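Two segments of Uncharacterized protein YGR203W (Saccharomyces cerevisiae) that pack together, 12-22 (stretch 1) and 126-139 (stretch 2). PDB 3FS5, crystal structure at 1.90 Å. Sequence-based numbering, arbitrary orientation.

Stretch 1 (12-22) LDPTELHRWMQ
Stretch 2, residues 126-139: SRWQSVYGDDESVT

Where two helices cross, side-chain rotamers help determine which groups meet. In YGR203W, a helix that begins at Pro14 and runs on past Gln22 crosses the helix that enters the second stretch already formed and carries Arg127 and Trp128, their axes 10.7 Å apart at closest approach and their N-to-C directions 65° apart (signed crossing angle -65°). Both have ordinary helical backbone angles through most of their length, although Val131 (phi/psi -114/-44) and Tyr132 (-118/9) depart from them. A type I turn from Tyr132 to Asp135 then redirects the second chain, so that Val138 extends the contact. The register is marked by CA atoms of Pro14 and Trp128, 5.9 Å apart, and of Met21 and Val138, 7.3 Å apart.

Trp128 is the knob. With chi1 177° and chi2 -94°, its indole enters a hole formed by Pro14, Leu17, His18 and Met21. Leu17 (chi1 173°, t; chi2 56°, p) brings CD2 to 3.8 Å from Trp128 CZ3, and Pro14 CB lies 4.0 Å from Trp128 CE3. Met21, in the m, t, p conformation, sets SD 3.8 Å from Trp128 CH2, an oblique sulfur-aromatic approach, while its CE reaches 3.8 Å from CB of Val138 (chi1 m). The indole is also anchored at its nitrogen: Trp128 NE1 donates to Thr139 OG1 at 3.0 Å, and Thr139 OG1 donates to Tyr132 O at 2.8 Å, satisfying the polar edge while the hydrocarbon edge packs.

His18 and Tyr132 illustrate stacking. The rings of His18 (chi1 174°, chi2 -90°) and Tyr132 (chi1 -54°, chi2 114°) lie in nearly parallel planes, 5° apart, in an offset stack with centroids separated by 4.2 Å; His18 CD2 approaches Tyr132 CE2 to 3.4 Å. The same histidine pose directs NE2 to a water at 2.7 Å from that atom. This water donates to Asp135 OD1 at 2.5 Å and Ser137 OG at 3.0 Å, bridging stretches that share no direct hydrogen bond. Asp135 (chi1 t) also accepts from Ser137, whose N and OG donate to Asp135 OD2 at 3.1 and 2.7 Å.

At the helix start, Asp13 (chi1 -84°) occupies the N-cap position without a side-chain capping bond. Its OD2 forms a long salt bridge with Arg127 NH1, at 3.5 Å. Arg127 bends through chi1 -152°, chi2 -135° (between wells) and chi3 -76°, laying one guanidinium face over Pro14, with NH2 3.4 Å from Pro14 CD.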

ATOM      1  N   LEU A  12      -5.470   3.501   7.331  1.00 21.72           N
ATOM      2  CA  LEU A  12      -4.346   4.162   7.969  1.00 23.93           C
ATOM      3  C   LEU A  12      -4.191   5.613   7.510  1.00 23.76           C
ATOM      4  O   LEU A  12      -4.423   5.929   6.340  1.00 22.04           O
ATOM      5  CB  LEU A  12      -3.075   3.373   7.621  1.00 25.69           C
ATOM      6  CG  LEU A  12      -1.755   3.635   8.340  1.00 29.66           C
ATOM      7  CD1 LEU A  12      -1.874   3.205   9.793  1.00 29.32           C
ATOM      8  CD2 LEU A  12      -0.647   2.854   7.658  1.00 29.27           C
ATOM      9  N   ASP A  13      -3.796   6.489   8.432  1.00 22.50           N
ATOM     10  CA  ASP A  13      -3.567   7.895   8.107  1.00 24.39           C
ATOM     11  C   ASP A  13      -2.097   8.049   7.728  1.00 21.65           C
ATOM     12  O   ASP A  13      -1.252   7.287   8.195  1.00 20.22           O
ATOM     13  CB  ASP A  13      -3.874   8.793   9.312  1.00 30.33           C
ATOM     14  CG  ASP A  13      -5.351   9.147   9.430  1.00 34.43           C
ATOM     15  OD1 ASP A  13      -5.769   9.559  10.531  1.00 38.53           O
ATOM     16  OD2 ASP A  13      -6.089   9.033   8.427  1.00 36.19           O
ATOM     17  N   PRO A  14      -1.775   9.043   6.885  1.00 21.17           N
ATOM     18  CA  PRO A  14      -0.407   9.315   6.433  1.00 21.54           C
ATOM     19  C   PRO A  14       0.584   9.473   7.590  1.00 21.95           C
ATOM     20  O   PRO A  14       1.720   9.003   7.509  1.00 20.05           O
ATOM     21  CB  PRO A  14      -0.555  10.614   5.638  1.00 23.15           C
ATOM     22  CG  PRO A  14      -1.953  10.541   5.125  1.00 25.49           C
ATOM     23  CD  PRO A  14      -2.721  10.009   6.300  1.00 23.25           C
ATOM     24  N   THR A  15       0.152  10.147   8.655  1.00 21.93           N
ATOM     25  CA  THR A  15       1.009  10.368   9.818  1.00 21.80           C
ATOM     26  C   THR A  15       1.433   9.059  10.481  1.00 20.54           C
ATOM     27  O   THR A  15       2.551   8.952  10.979  1.00 19.72           O
ATOM     28  CB  THR A  15       0.317  11.273  10.878  1.00 24.34           C
ATOM     29  OG1 THR A  15      -0.939  10.703  11.261  1.00 26.01           O
ATOM     30  CG2 THR A  15       0.078  12.665  10.314  1.00 24.97           C
ATOM     31  N   GLU A  16       0.550   8.062  10.494  1.00 20.81           N
ATOM     32  CA  GLU A  16       0.904   6.784  11.104  1.00 20.73           C
ATOM     33  C   GLU A  16       1.848   5.978  10.210  1.00 20.88           C
ATOM     34  O   GLU A  16       2.758   5.319  10.706  1.00 20.71           O
ATOM     35  CB  GLU A  16      -0.344   5.957  11.434  1.00 25.52           C
ATOM     36  CG  GLU A  16      -0.004   4.682  12.205  1.00 34.37           C
ATOM     37  CD  GLU A  16      -1.182   4.094  12.970  1.00 39.49           C
ATOM     38  OE1 GLU A  16      -0.965   3.105  13.707  1.00 42.21           O
ATOM     39  OE2 GLU A  16      -2.314   4.613  12.838  1.00 41.52           O
ATOM     40  N   LEU A  17       1.642   6.023   8.895  1.00 18.32           N
ATOM     41  CA  LEU A  17       2.533   5.297   7.994  1.00 17.80           C
ATOM     42  C   LEU A  17       3.924   5.915   8.086  1.00 17.75           C
ATOM     43  O   LEU A  17       4.928   5.209   8.120  1.00 16.87           O
ATOM     44  CB  LEU A  17       2.044   5.375   6.541  1.00 16.37           C
ATOM     45  CG  LEU A  17       3.006   4.794   5.495  1.00 16.35           C
ATOM     46  CD1 LEU A  17       3.332   3.340   5.833  1.00 15.57           C
ATOM     47  CD2 LEU A  17       2.380   4.896   4.106  1.00 16.97           C
ATOM     48  N   HIS A  18       3.975   7.239   8.135  1.00 16.83           N
ATOM     49  CA  HIS A  18       5.249   7.934   8.221  1.00 18.51           C
ATOM     50  C   HIS A  18       6.002   7.498   9.474  1.00 17.32           C
ATOM     51  O   HIS A  18       7.217   7.323   9.447  1.00 17.87           O
ATOM     52  CB  HIS A  18       5.022   9.452   8.229  1.00 19.08           C
ATOM     53  CG  HIS A  18       6.270  10.243   8.455  1.00 21.96           C
ATOM     54  ND1 HIS A  18       6.708  10.597   9.712  1.00 23.55           N
ATOM     55  CD2 HIS A  18       7.201  10.706   7.588  1.00 24.14           C
ATOM     56  CE1 HIS A  18       7.855  11.242   9.611  1.00 24.73           C
ATOM     57  NE2 HIS A  18       8.177  11.321   8.333  1.00 25.38           N
ATOM     58  N   ARG A  19       5.276   7.313  10.569  1.00 17.61           N
ATOM     59  CA  ARG A  19       5.895   6.885  11.815  1.00 19.55           C
ATOM     60  C   ARG A  19       6.465   5.477  11.632  1.00 19.82           C
ATOM     61  O   ARG A  19       7.590   5.199  12.049  1.00 20.65           O
ATOM     62  CB  ARG A  19       4.868   6.901  12.951  1.00 22.09           C
ATOM     63  CG  ARG A  19       5.460   6.604  14.319  1.00 28.19           C
ATOM     64  CD  ARG A  19       4.413   6.714  15.423  1.00 32.93           C
ATOM     65  NE  ARG A  19       4.941   6.252  16.707  1.00 40.95           N
ATOM     66  CZ  ARG A  19       5.780   6.942  17.478  1.00 44.00           C
ATOM     67  NH1 ARG A  19       6.202   6.422  18.626  1.00 44.59           N
ATOM     68  NH2 ARG A  19       6.186   8.154  17.115  1.00 45.78           N
ATOM     69  N   TRP A  20       5.694   4.594  10.997  1.00 17.13           N
ATOM     70  CA  TRP A  20       6.150   3.227  10.744  1.00 18.54           C
ATOM     71  C   TRP A  20       7.423   3.230   9.904  1.00 17.72           C
ATOM     72  O   TRP A  20       8.319   2.406  10.104  1.00 16.46           O
ATOM     73  CB  TRP A  20       5.089   2.426   9.978  1.00 17.22           C
ATOM     74  CG  TRP A  20       3.857   2.082  10.752  1.00 18.29           C
ATOM     75  CD1 TRP A  20       3.517   2.506  12.007  1.00 17.77           C
ATOM     76  CD2 TRP A  20       2.786   1.240  10.308  1.00 18.79           C
ATOM     77  NE1 TRP A  20       2.300   1.976  12.369  1.00 17.79           N
ATOM     78  CE2 TRP A  20       1.830   1.196  11.344  1.00 17.96           C
ATOM     79  CE3 TRP A  20       2.544   0.516   9.133  1.00 19.30           C
ATOM     80  CZ2 TRP A  20       0.648   0.455  11.243  1.00 19.98           C
ATOM     81  CZ3 TRP A  20       1.364  -0.224   9.034  1.00 21.31           C
ATOM     82  CH2 TRP A  20       0.435  -0.245  10.085  1.00 17.98           C
ATOM     83  N   MET A  21       7.488   4.137   8.936  1.00 16.24           N
ATOM     84  CA  MET A  21       8.655   4.214   8.068  1.00 17.90           C
ATOM     85  C   MET A  21       9.888   4.690   8.832  1.00 19.83           C
ATOM     86  O   MET A  21      10.992   4.188   8.613  1.00 19.96           O
ATOM     87  CB  MET A  21       8.356   5.127   6.876  1.00 17.99           C
ATOM     88  CG  MET A  21       7.362   4.502   5.895  1.00 20.92           C
ATOM     89  SD  MET A  21       6.896   5.555   4.510  1.00 23.05           S
ATOM     90  CE  MET A  21       8.375   5.459   3.502  1.00 20.04           C
ATOM     91  N   GLN A  22       9.692   5.644   9.738  1.00 19.01           N
ATOM     92  CA  GLN A  22      10.790   6.166  10.546  1.00 22.58           C
ATOM     93  C   GLN A  22      11.365   5.073  11.452  1.00 23.15           C
ATOM     94  O   GLN A  22      12.581   4.965  11.607  1.00 24.39           O
ATOM     95  CB  GLN A  22      10.307   7.338  11.411  1.00 22.98           C
ATOM     96  CG  GLN A  22       9.983   8.620  10.643  1.00 25.89           C
ATOM     97  CD  GLN A  22      11.227   9.332  10.134  1.00 29.31           C
ATOM     98  OE1 GLN A  22      11.963   8.802   9.306  1.00 33.30           O
ATOM     99  NE2 GLN A  22      11.468  10.538  10.638  1.00 27.40           N
ATOM    100  N   SER A 126      -1.990  11.709  -3.124  1.00 19.04           N
ATOM    101  CA  SER A 126      -2.286  13.131  -3.125  1.00 21.47           C
ATOM    102  C   SER A 126      -2.202  13.728  -1.720  1.00 20.79           C
ATOM    103  O   SER A 126      -1.602  14.787  -1.531  1.00 22.32           O
ATOM    104  CB  SER A 126      -3.674  13.385  -3.712  1.00 23.64           C
ATOM    105  OG  SER A 126      -3.942  14.773  -3.765  1.00 29.23           O
ATOM    106  N   ARG A 127      -2.790  13.065  -0.728  1.00 21.75           N
ATOM    107  CA  ARG A 127      -2.717  13.604   0.624  1.00 22.37           C
ATOM    108  C   ARG A 127      -1.301  13.424   1.145  1.00 22.11           C
ATOM    109  O   ARG A 127      -0.760  14.299   1.820  1.00 19.86           O
ATOM    110  CB  ARG A 127      -3.699  12.920   1.578  1.00 24.17           C
ATOM    111  CG  ARG A 127      -4.107  13.861   2.707  1.00 32.58           C
ATOM    112  CD  ARG A 127      -4.094  13.239   4.094  1.00 36.72           C
ATOM    113  NE  ARG A 127      -5.229  12.356   4.339  1.00 42.11           N
ATOM    114  CZ  ARG A 127      -5.643  11.998   5.553  1.00 43.24           C
ATOM    115  NH1 ARG A 127      -6.683  11.184   5.688  1.00 42.79           N
ATOM    116  NH2 ARG A 127      -5.032  12.467   6.634  1.00 44.16           N
ATOM    117  N   TRP A 128      -0.698  12.282   0.823  1.00 20.00           N
ATOM    118  CA  TRP A 128       0.663  12.004   1.257  1.00 21.02           C
ATOM    119  C   TRP A 128       1.633  13.117   0.860  1.00 20.18           C
ATOM    120  O   TRP A 128       2.342  13.657   1.709  1.00 18.42           O
ATOM    121  CB  TRP A 128       1.147  10.673   0.670  1.00 19.70           C
ATOM    122  CG  TRP A 128       2.572  10.342   1.018  1.00 19.57           C
ATOM    123  CD1 TRP A 128       3.683  10.621   0.279  1.00 18.81           C
ATOM    124  CD2 TRP A 128       3.034   9.704   2.214  1.00 19.42           C
ATOM    125  NE1 TRP A 128       4.812  10.197   0.940  1.00 18.12           N
ATOM    126  CE2 TRP A 128       4.442   9.630   2.130  1.00 19.53           C
ATOM    127  CE3 TRP A 128       2.395   9.188   3.352  1.00 20.45           C
ATOM    128  CZ2 TRP A 128       5.226   9.059   3.141  1.00 20.81           C
ATOM    129  CZ3 TRP A 128       3.175   8.622   4.359  1.00 20.26           C
ATOM    130  CH2 TRP A 128       4.578   8.563   4.244  1.00 19.36           C
ATOM    131  N   GLN A 129       1.663  13.466  -0.424  1.00 19.17           N
ATOM    132  CA  GLN A 129       2.584  14.502  -0.884  1.00 20.43           C
ATOM    133  C   GLN A 129       2.327  15.890  -0.300  1.00 20.91           C
ATOM    134  O   GLN A 129       3.255  16.683  -0.164  1.00 20.59           O
ATOM    135  CB  GLN A 129       2.603  14.571  -2.426  1.00 21.07           C
ATOM    136  CG  GLN A 129       1.341  15.094  -3.105  1.00 21.00           C
ATOM    137  CD  GLN A 129       1.210  16.611  -3.057  1.00 23.85           C
ATOM    138  OE1 GLN A 129       2.172  17.342  -3.308  1.00 24.61           O
ATOM    139  NE2 GLN A 129       0.011  17.089  -2.749  1.00 23.39           N
ATOM    140  N   SER A 130       1.085  16.188   0.062  1.00 22.53           N
ATOM    141  CA  SER A 130       0.781  17.504   0.614  1.00 25.94           C
ATOM    142  C   SER A 130       1.486  17.680   1.955  1.00 28.15           C
ATOM    143  O   SER A 130       1.658  18.799   2.431  1.00 27.81           O
ATOM    144  CB  SER A 130      -0.730  17.682   0.799  1.00 26.92           C
ATOM    145  OG  SER A 130      -1.216  16.896   1.876  1.00 30.41           O
ATOM    146  N   VAL A 131       1.907  16.571   2.552  1.00 28.14           N
ATOM    147  CA  VAL A 131       2.579  16.611   3.846  1.00 28.65           C
ATOM    148  C   VAL A 131       4.039  16.175   3.790  1.00 26.90           C
ATOM    149  O   VAL A 131       4.901  16.813   4.392  1.00 28.03           O
ATOM    150  CB  VAL A 131       1.857  15.704   4.878  1.00 30.25           C
ATOM    151  CG1 VAL A 131       2.550  15.795   6.228  1.00 32.68           C
ATOM    152  CG2 VAL A 131       0.403  16.108   5.000  1.00 33.11           C
ATOM    153  N   TYR A 132       4.315  15.096   3.063  1.00 24.47           N
ATOM    154  CA  TYR A 132       5.671  14.557   2.975  1.00 24.11           C
ATOM    155  C   TYR A 132       6.282  14.564   1.577  1.00 23.43           C
ATOM    156  O   TYR A 132       7.349  13.984   1.360  1.00 21.84           O
ATOM    157  CB  TYR A 132       5.686  13.124   3.510  1.00 22.89           C
ATOM    158  CG  TYR A 132       5.105  12.975   4.900  1.00 26.56           C
ATOM    159  CD1 TYR A 132       3.927  12.263   5.112  1.00 24.82           C
ATOM    160  CD2 TYR A 132       5.732  13.558   6.005  1.00 26.51           C
ATOM    161  CE1 TYR A 132       3.383  12.131   6.386  1.00 25.64           C
ATOM    162  CE2 TYR A 132       5.196  13.435   7.287  1.00 27.07           C
ATOM    163  CZ  TYR A 132       4.022  12.720   7.471  1.00 27.88           C
ATOM    164  OH  TYR A 132       3.488  12.594   8.735  1.00 30.11           O
ATOM    165  N   GLY A 133       5.610  15.215   0.635  1.00 24.80           N
ATOM    166  CA  GLY A 133       6.105  15.265  -0.731  1.00 26.48           C
ATOM    167  C   GLY A 133       7.574  15.622  -0.894  1.00 28.61           C
ATOM    168  O   GLY A 133       8.299  14.953  -1.631  1.00 27.90           O
ATOM    169  N   ASP A 134       8.023  16.665  -0.202  1.00 30.17           N
ATOM    170  CA  ASP A 134       9.412  17.094  -0.320  1.00 32.93           C
ATOM    171  C   ASP A 134      10.368  16.421   0.664  1.00 32.65           C
ATOM    172  O   ASP A 134      11.534  16.802   0.762  1.00 32.26           O
ATOM    173  CB  ASP A 134       9.499  18.618  -0.174  1.00 35.88           C
ATOM    174  CG  ASP A 134       9.287  19.083   1.248  1.00 40.31           C
ATOM    175  OD1 ASP A 134       8.396  18.538   1.934  1.00 44.00           O
ATOM    176  OD2 ASP A 134      10.011  20.006   1.680  1.00 44.09           O
ATOM    177  N   ASP A 135       9.881  15.415   1.387  1.00 30.37           N
ATOM    178  CA  ASP A 135      10.717  14.694   2.345  1.00 28.46           C
ATOM    179  C   ASP A 135      11.382  13.513   1.637  1.00 29.22           C
ATOM    180  O   ASP A 135      10.774  12.456   1.443  1.00 25.25           O
ATOM    181  CB  ASP A 135       9.864  14.213   3.523  1.00 29.74           C
ATOM    182  CG  ASP A 135      10.685  13.565   4.623  1.00 29.58           C
ATOM    183  OD1 ASP A 135      10.124  13.346   5.715  1.00 34.23           O
ATOM    184  OD2 ASP A 135      11.878  13.269   4.402  1.00 30.32           O
ATOM    185  N   GLU A 136      12.641  13.721   1.257  1.00 29.70           N
ATOM    186  CA  GLU A 136      13.454  12.744   0.542  1.00 31.58           C
ATOM    187  C   GLU A 136      13.589  11.386   1.219  1.00 30.45           C
ATOM    188  O   GLU A 136      13.848  10.382   0.552  1.00 29.03           O
ATOM    189  CB  GLU A 136      14.858  13.313   0.321  1.00 38.41           C
ATOM    190  CG  GLU A 136      14.886  14.738  -0.211  1.00 47.06           C
ATOM    191  CD  GLU A 136      16.268  15.368  -0.109  1.00 52.27           C
ATOM    192  OE1 GLU A 136      17.221  14.823  -0.711  1.00 54.78           O
ATOM    193  OE2 GLU A 136      16.402  16.408   0.577  1.00 55.23           O
ATOM    194  N   SER A 137      13.427  11.351   2.538  1.00 29.09           N
ATOM    195  CA  SER A 137      13.564  10.101   3.272  1.00 28.51           C
ATOM    196  C   SER A 137      12.361   9.169   3.160  1.00 27.77           C
ATOM    197  O   SER A 137      12.483   7.974   3.432  1.00 28.73           O
ATOM    198  CB  SER A 137      13.867  10.378   4.752  1.00 28.74           C
ATOM    199  OG  SER A 137      12.771  10.979   5.418  1.00 33.01           O
ATOM    200  N   VAL A 138      11.207   9.698   2.756  1.00 25.69           N
ATOM    201  CA  VAL A 138      10.008   8.869   2.635  1.00 24.62           C
ATOM    202  C   VAL A 138       9.307   8.948   1.275  1.00 23.89           C
ATOM    203  O   VAL A 138       8.433   8.135   0.977  1.00 23.77           O
ATOM    204  CB  VAL A 138       8.970   9.211   3.738  1.00 23.50           C
ATOM    205  CG1 VAL A 138       9.559   8.919   5.112  1.00 24.76           C
ATOM    206  CG2 VAL A 138       8.549  10.670   3.636  1.00 23.30           C
ATOM    207  N   THR A 139       9.691   9.921   0.455  1.00 23.61           N
ATOM    208  CA  THR A 139       9.089  10.092  -0.866  1.00 23.17           C
ATOM    209  C   THR A 139      10.156  10.047  -1.953  1.00 22.78           C
ATOM    210  O   THR A 139      11.184  10.713  -1.844  1.00 24.72           O
ATOM    211  CB  THR A 139       8.344  11.434  -0.963  1.00 21.70           C
ATOM    212  OG1 THR A 139       7.318  11.474   0.029  1.00 21.06           O
ATOM    213  CG2 THR A 139       7.712  11.607  -2.345  1.00 22.13           C
TER
HETATM  214  O   HOH W   1      10.744  11.706   7.501  1.00 30.75           O